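Local coordinates for protein exosome complex component Rrp41 (PDB 3M7N) that probably serves as the catalytic subunit of the archaeal exosome, degrading RNA from its 3' end and also able to add heteromeric RNA tails, at residues K106-A111 with A139-A144. The protein carries 1 engineered substitution. Residues are numbered along the deposited sequence; the frame is centred on the assembly and turned at random.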
ATOM      1  N   LYS E 106      -7.396  -4.337 -21.209  1.00 29.36           N
ATOM      2  CA  LYS E 106      -7.507  -2.889 -21.061  1.00 29.51           C
ATOM      3  C   LYS E 106      -7.006  -2.212 -22.324  1.00 28.74           C
ATOM      4  O   LYS E 106      -7.577  -1.218 -22.815  1.00 31.19           O
ATOM      5  CB  LYS E 106      -6.683  -2.392 -19.866  1.00 31.60           C
ATOM      6  CG  LYS E 106      -6.706  -0.878 -19.732  1.00 33.93           C
ATOM      7  CD  LYS E 106      -5.728  -0.387 -18.686  1.00 39.09           C
ATOM      8  CE  LYS E 106      -4.441   0.087 -19.338  1.00 45.63           C
ATOM      9  NZ  LYS E 106      -3.239  -0.334 -18.551  1.00 46.53           N
ATOM     10  N   GLU E 107      -5.899  -2.743 -22.822  1.00 28.68           N
ATOM     11  CA  GLU E 107      -5.241  -2.189 -23.998  1.00 31.39           C
ATOM     12  C   GLU E 107      -6.171  -2.235 -25.224  1.00 30.59           C
ATOM     13  O   GLU E 107      -6.220  -1.284 -26.001  1.00 28.90           O
ATOM     14  CB  GLU E 107      -3.893  -2.891 -24.229  1.00 25.07           C
ATOM     15  CG  GLU E 107      -2.785  -2.245 -23.386  1.00 31.89           C
ATOM     16  CD  GLU E 107      -1.597  -3.155 -23.101  1.00 34.74           C
ATOM     17  OE1 GLU E 107      -1.591  -4.318 -23.553  1.00 32.61           O
ATOM     18  OE2 GLU E 107      -0.668  -2.700 -22.402  1.00 35.99           O
ATOM     19  N   ALA E 108      -6.942  -3.317 -25.348  1.00 27.51           N
ATOM     20  CA  ALA E 108      -7.882  -3.464 -26.458  1.00 29.25           C
ATOM     21  C   ALA E 108      -8.931  -2.363 -26.437  1.00 31.80           C
ATOM     22  O   ALA E 108      -9.382  -1.896 -27.483  1.00 35.32           O
ATOM     23  CB  ALA E 108      -8.550  -4.859 -26.449  1.00 20.18           C
ATOM     24  N   PHE E 109      -9.329  -1.933 -25.247  1.00 34.11           N
ATOM     25  CA  PHE E 109     -10.365  -0.907 -25.173  1.00 29.36           C
ATOM     26  C   PHE E 109      -9.814   0.508 -25.225  1.00 32.92           C
ATOM     27  O   PHE E 109     -10.512   1.435 -25.662  1.00 30.95           O
ATOM     28  CB  PHE E 109     -11.278  -1.139 -23.970  1.00 29.23           C
ATOM     29  CG  PHE E 109     -12.194  -2.320 -24.143  1.00 30.45           C
ATOM     30  CD1 PHE E 109     -11.922  -3.524 -23.521  1.00 29.81           C
ATOM     31  CD2 PHE E 109     -13.313  -2.234 -24.977  1.00 23.84           C
ATOM     32  CE1 PHE E 109     -12.770  -4.627 -23.700  1.00 26.62           C
ATOM     33  CE2 PHE E 109     -14.150  -3.310 -25.148  1.00 23.08           C
ATOM     34  CZ  PHE E 109     -13.882  -4.510 -24.511  1.00 25.20           C
ATOM     35  N   GLU E 110      -8.561   0.679 -24.789  1.00 38.42           N
ATOM     36  CA  GLU E 110      -7.944   2.006 -24.809  1.00 38.54           C
ATOM     37  C   GLU E 110      -7.897   2.453 -26.244  1.00 35.84           C
ATOM     38  O   GLU E 110      -8.004   3.633 -26.555  1.00 35.21           O
ATOM     39  CB  GLU E 110      -6.530   1.985 -24.223  1.00 38.57           C
ATOM     40  CG  GLU E 110      -6.501   1.730 -22.727  1.00 40.46           C
ATOM     41  CD  GLU E 110      -5.112   1.858 -22.126  1.00 46.15           C
ATOM     42  OE1 GLU E 110      -4.157   1.189 -22.604  1.00 48.37           O
ATOM     43  OE2 GLU E 110      -4.978   2.630 -21.160  1.00 44.12           O
ATOM     44  N   ALA E 111      -7.762   1.467 -27.118  1.00 41.89           N
ATOM     45  CA  ALA E 111      -7.689   1.683 -28.561  1.00 42.30           C
ATOM     46  C   ALA E 111      -9.020   2.131 -29.192  1.00 43.80           C
ATOM     47  O   ALA E 111      -9.065   2.458 -30.375  1.00 47.33           O
ATOM     48  CB  ALA E 111      -7.181   0.394 -29.239  1.00 36.03           C
ATOM     49  N   ALA E 139     -14.396 -14.594 -24.243  1.00 22.05           N
ATOM     50  CA  ALA E 139     -15.710 -14.408 -23.638  1.00 27.35           C
ATOM     51  C   ALA E 139     -15.824 -13.082 -22.871  1.00 28.78           C
ATOM     52  O   ALA E 139     -16.763 -12.295 -23.104  1.00 30.68           O
ATOM     53  CB  ALA E 139     -16.054 -15.570 -22.752  1.00 24.42           C
ATOM     54  N   CYS E 140     -14.859 -12.801 -21.993  1.00 31.12           N
ATOM     55  CA  CYS E 140     -14.906 -11.546 -21.217  1.00 30.27           C
ATOM     56  C   CYS E 140     -14.827 -10.331 -22.107  1.00 25.08           C
ATOM     57  O   CYS E 140     -15.546  -9.353 -21.905  1.00 27.55           O
ATOM     58  CB  CYS E 140     -13.809 -11.503 -20.140  1.00 26.11           C
ATOM     59  SG  CYS E 140     -14.020 -12.839 -18.934  1.00 29.71           S
ATOM     60  N   LEU E 141     -13.951 -10.373 -23.097  1.00 25.59           N
ATOM     61  CA  LEU E 141     -13.851  -9.234 -23.995  1.00 24.92           C
ATOM     62  C   LEU E 141     -15.184  -8.989 -24.715  1.00 30.51           C
ATOM     63  O   LEU E 141     -15.605  -7.834 -24.877  1.00 28.48           O
ATOM     64  CB  LEU E 141     -12.711  -9.415 -24.994  1.00 29.66           C
ATOM     65  CG  LEU E 141     -11.282  -9.105 -24.547  1.00 32.64           C
ATOM     66  CD1 LEU E 141     -10.267  -9.576 -25.612  1.00 30.57           C
ATOM     67  CD2 LEU E 141     -11.127  -7.613 -24.235  1.00 26.14           C
ATOM     68  N   ASN E 142     -15.866 -10.066 -25.120  1.00 26.59           N
ATOM     69  CA  ASN E 142     -17.151  -9.884 -25.788  1.00 30.79           C
ATOM     70  C   ASN E 142     -18.158  -9.306 -24.828  1.00 28.28           C
ATOM     71  O   ASN E 142     -18.917  -8.404 -25.188  1.00 24.52           O
ATOM     72  CB  ASN E 142     -17.695 -11.183 -26.411  1.00 28.25           C
ATOM     73  CG  ASN E 142     -16.912 -11.612 -27.625  1.00 26.79           C
ATOM     74  OD1 ASN E 142     -16.597 -10.789 -28.496  1.00 27.93           O
ATOM     75  ND2 ASN E 142     -16.564 -12.897 -27.684  1.00 25.28           N
ATOM     76  N   ALA E 143     -18.172  -9.834 -23.607  1.00 27.44           N
ATOM     77  CA  ALA E 143     -19.133  -9.366 -22.613  1.00 26.10           C
ATOM     78  C   ALA E 143     -18.834  -7.921 -22.254  1.00 27.17           C
ATOM     79  O   ALA E 143     -19.743  -7.093 -22.131  1.00 27.84           O
ATOM     80  CB  ALA E 143     -19.109 -10.249 -21.388  1.00 30.36           C
ATOM     81  N   ALA E 144     -17.552  -7.591 -22.142  1.00 26.92           N
ATOM     82  CA  ALA E 144     -17.192  -6.221 -21.779  1.00 27.49           C
ATOM     83  C   ALA E 144     -17.625  -5.167 -22.818  1.00 30.10           C
ATOM     84  O   ALA E 144     -18.076  -4.083 -22.443  1.00 31.63           O
ATOM     85  CB  ALA E 144     -15.719  -6.118 -21.476  1.00 24.97           C
TER
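Phe109 reaches from helix 96-110 to helix 136-150 and lays the far end of its ring in the shallow hollow between Leu141 and Ala144, one turn apart. CE1 of Phe109 rests against CD2 of Leu141 at 3.4 Å, while its CZ meets CB of Ala144 at 3.9 Å; both methyls approach the ring obliquely. The CB of Ala144 forms a low wall of the hollow beside the CE1 and CZ atoms, and the carbonyl O of Leu141 lies in the ring plane at its edge, 3.8 Å from Phe109 CZ. With CG of Leu141 anti to the carbonyl carbon (chi1 -81°), the leucine runs back past the phenyl in the opposite direction and brings CD2 to within 4.4 Å of Ala108 CB. The segment axes stay 11.4 Å apart and cross at -36°, so the gap is bridged mainly by the side chains of Phe109 and Leu141. Tyr77 of strand 74-81 touches both Phe109 and Ala144, placing this joint among the helices packed on the mixed sheet of the RNase PH fold. The side chains that meet are all apolar and buried, implying that cohesion probably comes mainly from shape fit and exclusion of water.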